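Local coordinates for protein L-tyrosine isonitrile synthase (Pseudomonas aeruginosa, PDB 3E59) that makes the isonitrile group of paerucumarin on L-tyrosine, taking the isonitrile carbon from C2 of ribulose 5-phosphate, at residues R200-T203 against R204-E208; L173-G176 against G177-P181; L139-E143 against I144-H148. One frame throughout, in Å; residues are numbered along the deposited sequence.

In the fold
All three interactions are local, each between successive turns of a helix or across its end, and none touches another; nearest atoms stay about 14 Å apart or more. Interaction 1 is the case within a helix, an unbroken alpha-helical ladder in helix 193-210 with buried Ala201, Ile202, Thr203 and Leu206. Interactions 2 and 3 are C-terminal ends. At 173-181, on the surface, helix 167-178 runs out into an extended link to helix 182-189. At 139-148, partly buried, helix 127-144 closes in a glycine Schellman motif before edge strand 149-151. Interactions 1 and 2 both pack on helix 219-247, whereas interaction 3 leans on helix 84-103 and lies across the chain's centre from interaction 1.

Interaction 1 of 3, residues R200-T203 against R204-E208; sequences RAIT and RFLYE
Residues 200-203 and 204-208 are successive turns in the C-terminal half of the alpha-helix 193-210, joined by the regular i to i+4 ladder and by side chains that fold back over the preceding turn. Four backbone bonds span the junction. Among them Tyr207 N reaches Thr203 O at 2.8 Å, nearly in line with the C=O bond, whereas Arg204 N meets Arg200 O at 3.1 Å with the donor tilted 30° from the carbonyl plane.

One flank is apolar. Ile202 sends CD1 to Phe205 CE2 at 3.9 Å, and its other branch, CG2, lies 4.1 Å from Leu206 CD1, so a single isoleucine serves both the i+3 and the i+4 neighbour. Ile202 also packs on Ile234 of helix 219-247, and Trp277 from a loop touches Ala201, Arg204 and Phe205. Thr203 turns its hydroxyl back along the helix, OG1 bonding to Tyr199 O, while its side chain rests on Lys227 and Ala230.

Arg204 starts with CG anti to the backbone N (chi1 -170°), then bends at chi3, which brings NH1 back to 3.8 Å from Ala201 CA. Phe205 lays one ring face against the same residue: Ala201 O stands 3.4 Å above the ring plane, displaced toward the rim, even as it accepts the bond from Phe205 N.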
loop_
_atom_site.group_PDB
_atom_site.type_symbol
_atom_site.label_atom_id
_atom_site.label_comp_id
_atom_site.label_asym_id
_atom_site.label_seq_id
_atom_site.Cartn_x
_atom_site.Cartn_y
_atom_site.Cartn_z
ATOM N N ARG A 200 8.978 -1.508 13.402
ATOM C CA ARG A 200 9.711 -0.223 13.412
ATOM C C ARG A 200 9.196 0.762 12.368
ATOM O O ARG A 200 9.097 1.965 12.636
ATOM C CB ARG A 200 11.249 -0.418 13.312
ATOM C CG ARG A 200 12.073 0.911 13.236
ATOM C CD ARG A 200 13.432 0.860 13.950
ATOM N NE ARG A 200 14.561 0.678 13.031
ATOM C CZ ARG A 200 15.615 1.497 12.910
ATOM N NH1 ARG A 200 15.730 2.602 13.639
ATOM N NH2 ARG A 200 16.575 1.198 12.041
ATOM N N ALA A 201 8.851 0.249 11.190
ATOM C CA ALA A 201 8.375 1.089 10.096
ATOM C C ALA A 201 6.985 1.663 10.360
ATOM O O ALA A 201 6.737 2.870 10.165
ATOM C CB ALA A 201 8.381 0.310 8.810
ATOM N N ILE A 202 6.079 0.800 10.810
ATOM C CA ILE A 202 4.730 1.220 11.164
ATOM C C ILE A 202 4.745 2.226 12.319
ATOM O O ILE A 202 3.964 3.171 12.321
ATOM C CB ILE A 202 3.809 0.018 11.497
ATOM C CG1 ILE A 202 3.741 -0.978 10.312
ATOM C CG2 ILE A 202 2.412 0.506 11.925
ATOM C CD1 ILE A 202 3.381 -0.361 8.904
ATOM N N THR A 203 5.621 2.016 13.297
ATOM C CA THR A 203 5.813 2.986 14.385
ATOM C C THR A 203 6.224 4.340 13.792
ATOM O O THR A 203 5.678 5.381 14.160
ATOM C CB THR A 203 6.864 2.503 15.400
ATOM O OG1 THR A 203 6.472 1.226 15.923
ATOM C CG2 THR A 203 7.011 3.496 16.564
ATOM N N ARG A 204 7.155 4.313 12.844
ATOM C CA ARG A 204 7.629 5.549 12.231
ATOM C C ARG A 204 6.537 6.330 11.494
ATOM O O ARG A 204 6.505 7.558 11.599
ATOM C CB ARG A 204 8.852 5.308 11.336
ATOM C CG ARG A 204 9.524 6.607 10.866
ATOM C CD ARG A 204 10.751 6.359 10.001
ATOM N NE ARG A 204 10.409 5.733 8.722
ATOM C CZ ARG A 204 10.582 4.438 8.448
ATOM N NH1 ARG A 204 11.092 3.629 9.375
ATOM N NH2 ARG A 204 10.243 3.950 7.256
ATOM N N PHE A 205 5.648 5.632 10.766
ATOM C CA PHE A 205 4.529 6.291 10.072
ATOM C C PHE A 205 3.617 6.978 11.080
ATOM O O PHE A 205 3.210 8.118 10.887
ATOM C CB PHE A 205 3.642 5.307 9.287
ATOM C CG PHE A 205 4.346 4.522 8.208
ATOM C CD1 PHE A 205 5.571 4.914 7.695
ATOM C CD2 PHE A 205 3.730 3.389 7.675
ATOM C CE1 PHE A 205 6.187 4.174 6.692
ATOM C CE2 PHE A 205 4.345 2.638 6.659
ATOM C CZ PHE A 205 5.567 3.033 6.173
ATOM N N LEU A 206 3.262 6.256 12.136
ATOM C CA LEU A 206 2.397 6.793 13.184
ATOM C C LEU A 206 3.047 7.964 13.916
ATOM O O LEU A 206 2.404 8.984 14.156
ATOM C CB LEU A 206 2.000 5.689 14.175
ATOM C CG LEU A 206 1.205 4.547 13.529
ATOM C CD1 LEU A 206 1.052 3.399 14.492
ATOM C CD2 LEU A 206 -0.172 5.016 13.034
ATOM N N TYR A 207 4.322 7.821 14.256
ATOM C CA TYR A 207 5.052 8.906 14.909
ATOM C C TYR A 207 5.121 10.155 14.016
ATOM O O TYR A 207 4.822 11.270 14.456
ATOM C CB TYR A 207 6.450 8.427 15.321
ATOM C CG TYR A 207 7.373 9.535 15.767
ATOM C CD1 TYR A 207 7.288 10.043 17.064
ATOM C CD2 TYR A 207 8.344 10.057 14.909
ATOM C CE1 TYR A 207 8.132 11.049 17.495
ATOM C CE2 TYR A 207 9.201 11.086 15.332
ATOM C CZ TYR A 207 9.080 11.567 16.632
ATOM O OH TYR A 207 9.886 12.576 17.104
ATOM N N GLU A 208 5.497 9.960 12.759
ATOM C CA GLU A 208 5.587 11.057 11.799
ATOM C C GLU A 208 4.234 11.696 11.477
ATOM O O GLU A 208 4.153 12.906 11.278
ATOM C CB GLU A 208 6.350 10.615 10.551
ATOM C CG GLU A 208 7.852 10.460 10.851
ATOM C CD GLU A 208 8.701 10.011 9.672
ATOM O OE1 GLU A 208 8.193 9.837 8.546
ATOM O OE2 GLU A 208 9.909 9.818 9.881
#

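Interaction 2 of 3, residues L173-G176 against G177-P181; sequences LLIG and GYAEP
Three backbone bonds tie 173-176 to 177-181 at the C-terminal end of helix 167-178. Tyr178 N bonds to Leu174 O at 2.8 Å, though the N-H points well off the acceptor, with an N-H...O angle of 135°. Gly177 N reaches Leu173 O at 3.1 Å from above the carbonyl plane. Ala179 N closes the series on Ile175 O at 3.1 Å, and it approaches well to the side of the C=O direction, at a C=O...N angle of 127°. Ala179 is the first residue to leave helical backbone angles; Glu180 and Pro181 run on in an extended conformation, and Pro181 is the N-cap of helix 182-189.

Beyond the backbone, the side chains meet lightly. Ile175 directs CG2 along the helix toward its end, chi1 -64° placing that branch anti to the backbone N, and it meets Ala179 CB at 4.0 Å. That methyl also sits 3.4 Å from Ile175 O, beside the carbonyl that holds its own amide. Tyr178 CB lies 3.3 Å from Leu174 O, and the same oxygen is found near the plane of the ring, at its edge. Leu174 CD1 brushes Tyr178 CB at a looser distance.

The phenol leads elsewhere: Tyr178 OH bonds to Asp246 OD2, and its side chain packs on Ala242 and Leu243 of helix 219-247, which Leu174 also touches. The chemistry implies an end shaped mainly by main-chain bonds and joined to that neighbouring helix by apolar packing and by the tyrosine hydroxyl.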
loop_
_atom_site.group_PDB
_atom_site.type_symbol
_atom_site.label_atom_id
_atom_site.label_comp_id
_atom_site.label_asym_id
_atom_site.label_seq_id
_atom_site.Cartn_x
_atom_site.Cartn_y
_atom_site.Cartn_z
ATOM N N LEU A 173 -16.789 -6.562 12.893
ATOM C CA LEU A 173 -16.964 -7.793 12.103
ATOM C C LEU A 173 -15.646 -8.332 11.542
ATOM O O LEU A 173 -15.440 -9.543 11.545
ATOM C CB LEU A 173 -17.990 -7.609 10.970
ATOM C CG LEU A 173 -19.467 -7.457 11.352
ATOM C CD1 LEU A 173 -20.298 -7.244 10.094
ATOM C CD2 LEU A 173 -19.969 -8.658 12.136
ATOM N N LEU A 174 -14.773 -7.439 11.064
ATOM C CA LEU A 174 -13.414 -7.804 10.618
ATOM C C LEU A 174 -12.560 -8.363 11.760
ATOM O O LEU A 174 -11.904 -9.391 11.609
ATOM C CB LEU A 174 -12.690 -6.597 9.999
ATOM C CG LEU A 174 -11.231 -6.830 9.542
ATOM C CD1 LEU A 174 -11.166 -7.768 8.354
ATOM C CD2 LEU A 174 -10.482 -5.535 9.249
ATOM N N ILE A 175 -12.564 -7.651 12.885
ATOM C CA ILE A 175 -11.850 -8.043 14.091
ATOM C C ILE A 175 -12.357 -9.388 14.610
ATOM O O ILE A 175 -11.573 -10.294 14.835
ATOM C CB ILE A 175 -12.025 -6.978 15.200
ATOM C CG1 ILE A 175 -11.393 -5.649 14.780
ATOM C CG2 ILE A 175 -11.430 -7.451 16.532
ATOM C CD1 ILE A 175 -11.866 -4.459 15.639
ATOM N N GLY A 176 -13.667 -9.505 14.803
ATOM C CA GLY A 176 -14.266 -10.735 15.319
ATOM C C GLY A 176 -13.946 -11.964 14.485
ATOM O O GLY A 176 -13.687 -13.042 15.021
ATOM N N GLY A 177 -13.965 -11.799 13.168
ATOM C CA GLY A 177 -13.758 -12.915 12.262
ATOM C C GLY A 177 -12.309 -13.222 11.956
ATOM O O GLY A 177 -11.958 -14.389 11.790
ATOM N N TYR A 178 -11.472 -12.182 11.900
ATOM C CA TYR A 178 -10.137 -12.271 11.286
ATOM C C TYR A 178 -8.908 -11.795 12.101
ATOM O O TYR A 178 -7.781 -12.135 11.729
ATOM C CB TYR A 178 -10.158 -11.612 9.886
ATOM C CG TYR A 178 -10.925 -12.451 8.899
ATOM C CD1 TYR A 178 -10.362 -13.612 8.368
ATOM C CD2 TYR A 178 -12.235 -12.129 8.539
ATOM C CE1 TYR A 178 -11.072 -14.423 7.493
ATOM C CE2 TYR A 178 -12.961 -12.944 7.649
ATOM C CZ TYR A 178 -12.362 -14.088 7.135
ATOM O OH TYR A 178 -13.037 -14.902 6.256
ATOM N N ALA A 179 -9.106 -11.043 13.191
ATOM C CA ALA A 179 -7.957 -10.540 13.986
ATOM C C ALA A 179 -7.420 -11.563 14.979
ATOM O O ALA A 179 -8.186 -12.341 15.546
ATOM C CB ALA A 179 -8.309 -9.254 14.726
ATOM N N GLU A 180 -6.105 -11.557 15.199
ATOM C CA GLU A 180 -5.520 -12.317 16.306
ATOM C C GLU A 180 -5.406 -11.351 17.493
ATOM O O GLU A 180 -5.357 -10.143 17.282
ATOM C CB GLU A 180 -4.145 -12.906 15.919
ATOM C CG GLU A 180 -4.075 -13.597 14.549
ATOM C CD GLU A 180 -4.765 -14.969 14.476
ATOM O OE1 GLU A 180 -5.025 -15.595 15.529
ATOM O OE2 GLU A 180 -5.036 -15.435 13.340
ATOM N N PRO A 181 -5.385 -11.864 18.741
ATOM C CA PRO A 181 -5.161 -10.983 19.904
ATOM C C PRO A 181 -3.819 -10.245 19.848
ATOM O O PRO A 181 -2.844 -10.780 19.300
ATOM C CB PRO A 181 -5.159 -11.953 21.090
ATOM C CG PRO A 181 -5.933 -13.148 20.600
ATOM C CD PRO A 181 -5.580 -13.267 19.151
#

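Interaction 3 of 3, residues L139-E143 against I144-H148; sequences LMIEE and IGATH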
loop_
_atom_site.group_PDB
_atom_site.type_symbol
_atom_site.label_atom_id
_atom_site.label_comp_id
_atom_site.label_asym_id
_atom_site.label_seq_id
_atom_site.Cartn_x
_atom_site.Cartn_y
_atom_site.Cartn_z
ATOM N N LEU A 139 -12.885 8.016 -8.827
ATOM C CA LEU A 139 -13.056 9.042 -9.841
ATOM C C LEU A 139 -11.740 9.236 -10.594
ATOM O O LEU A 139 -11.730 9.425 -11.806
ATOM C CB LEU A 139 -13.521 10.346 -9.176
ATOM C CG LEU A 139 -14.488 11.293 -9.888
ATOM C CD1 LEU A 139 -15.587 10.558 -10.672
ATOM C CD2 LEU A 139 -15.104 12.247 -8.869
ATOM N N MET A 140 -10.631 9.155 -9.863
ATOM C CA MET A 140 -9.300 9.267 -10.450
ATOM C C MET A 140 -9.012 8.086 -11.384
ATOM O O MET A 140 -8.419 8.259 -12.445
ATOM C CB MET A 140 -8.244 9.351 -9.349
ATOM C CG MET A 140 -6.842 9.625 -9.844
ATOM S SD MET A 140 -5.714 9.970 -8.480
ATOM C CE MET A 140 -5.965 11.739 -8.289
ATOM N N ILE A 141 -9.444 6.894 -10.982
ATOM C CA ILE A 141 -9.312 5.711 -11.824
ATOM C C ILE A 141 -10.019 5.916 -13.173
ATOM O O ILE A 141 -9.443 5.626 -14.224
ATOM C CB ILE A 141 -9.794 4.416 -11.092
ATOM C CG1 ILE A 141 -8.816 4.062 -9.961
ATOM C CG2 ILE A 141 -9.905 3.237 -12.072
ATOM C CD1 ILE A 141 -9.290 2.971 -9.010
ATOM N N GLU A 142 -11.241 6.445 -13.137
ATOM C CA GLU A 142 -12.007 6.723 -14.353
ATOM C C GLU A 142 -11.338 7.737 -15.275
ATOM O O GLU A 142 -11.302 7.531 -16.489
ATOM C CB GLU A 142 -13.434 7.183 -14.034
ATOM C CG GLU A 142 -14.268 6.187 -13.238
ATOM C CD GLU A 142 -14.621 4.936 -14.025
ATOM O OE1 GLU A 142 -15.596 4.988 -14.813
ATOM O OE2 GLU A 142 -13.935 3.898 -13.843
ATOM N N GLU A 143 -10.808 8.822 -14.715
ATOM C CA GLU A 143 -10.238 9.872 -15.556
ATOM C C GLU A 143 -8.845 9.589 -16.153
ATOM O O GLU A 143 -8.471 10.180 -17.163
ATOM C CB GLU A 143 -10.308 11.231 -14.875
ATOM C CG GLU A 143 -9.267 11.526 -13.875
ATOM C CD GLU A 143 -9.585 12.802 -13.114
ATOM O OE1 GLU A 143 -10.783 13.137 -12.966
ATOM O OE2 GLU A 143 -8.640 13.468 -12.658
ATOM N N ILE A 144 -8.090 8.680 -15.547
ATOM C CA ILE A 144 -6.864 8.224 -16.184
ATOM C C ILE A 144 -7.182 7.196 -17.262
ATOM O O ILE A 144 -6.347 6.939 -18.117
ATOM C CB ILE A 144 -5.783 7.687 -15.184
ATOM C CG1 ILE A 144 -6.179 6.338 -14.573
ATOM C CG2 ILE A 144 -5.457 8.731 -14.113
ATOM C CD1 ILE A 144 -5.206 5.834 -13.474
ATOM N N GLY A 145 -8.393 6.628 -17.220
ATOM C CA GLY A 145 -8.848 5.660 -18.218
ATOM C C GLY A 145 -8.391 4.257 -17.887
ATOM O O GLY A 145 -8.234 3.423 -18.775
ATOM N N ALA A 146 -8.184 3.995 -16.597
ATOM C CA ALA A 146 -7.694 2.703 -16.150
ATOM C C ALA A 146 -8.847 1.708 -16.132
ATOM O O ALA A 146 -9.855 1.936 -15.467
ATOM C CB ALA A 146 -7.067 2.819 -14.788
ATOM N N THR A 147 -8.710 0.628 -16.889
ATOM C CA THR A 147 -9.742 -0.387 -16.941
ATOM C C THR A 147 -9.346 -1.702 -16.239
ATOM O O THR A 147 -10.174 -2.615 -16.135
ATOM C CB THR A 147 -10.155 -0.705 -18.396
ATOM O OG1 THR A 147 -9.046 -1.305 -19.076
ATOM C CG2 THR A 147 -10.587 0.554 -19.143
ATOM N N HIS A 148 -8.101 -1.811 -15.770
ATOM C CA HIS A 148 -7.641 -3.074 -15.159
ATOM C C HIS A 148 -7.501 -2.952 -13.652
ATOM O O HIS A 148 -6.994 -3.853 -12.979
ATOM C CB HIS A 148 -6.349 -3.559 -15.817
ATOM C CG HIS A 148 -6.432 -3.632 -17.317
ATOM N ND1 HIS A 148 -5.723 -2.788 -18.142
ATOM C CD2 HIS A 148 -7.182 -4.409 -18.132
ATOM C CE1 HIS A 148 -6.018 -3.052 -19.403
ATOM N NE2 HIS A 148 -6.900 -4.032 -19.426
HETATM O O HOH W 1 -12.077 3.173 -15.952
#
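A single carbonyl, Ile141 O, takes two successive amides where helix 127-144 ends. Ala146 N makes the firmer bond, a 6→1 link of 3.1 Å that arrives almost head-on, with a C=O...N angle of 162°. Gly145 N is held only weakly: it shares itself between Ile141 O at 3.3 Å and Glu142 O at 3.1 Å, the latter being the 5→2 bond, both at poor angles. The last ordinary helical bond before this closure runs from Ile144 N to Met140 O. Gly145 then turns the chain with a positive phi of 85°, and Ala146 adopts an extended backbone that carries the chain away from the helix.

The apolar part of the closure sits beside the 6→1 bond. Ile141 CG2 rests 4.0 Å from Ala146 CB and also lies against Ala146 O. Ile144 lies along the last turn: with chi1 at 71°, CG1 sits between the backbone N and the carbonyl carbon and comes 3.4 Å from Ile141 O, while CG2 reaches Met140 O. A water adds a polar bridge outside this packing, donating to Ala146 O at 2.6 Å and also to Glu142 OE2, so the glutamate is linked to the departing chain through solvent.

Helix 84-103 backs the turn: Glu143 OE2 forms a salt bridge with Arg87 NH1, and Ala146 touches Asn94, whose OD1 accepts from His148 N. Ile141 packs on Ile149 and Val151 of the strand that follows. Taken together, the paired bonds and the glycine at the C-prime position make this a Schellman motif, here leading from helix 127-144 into strand 149-151 at the edge of the parallel sheet.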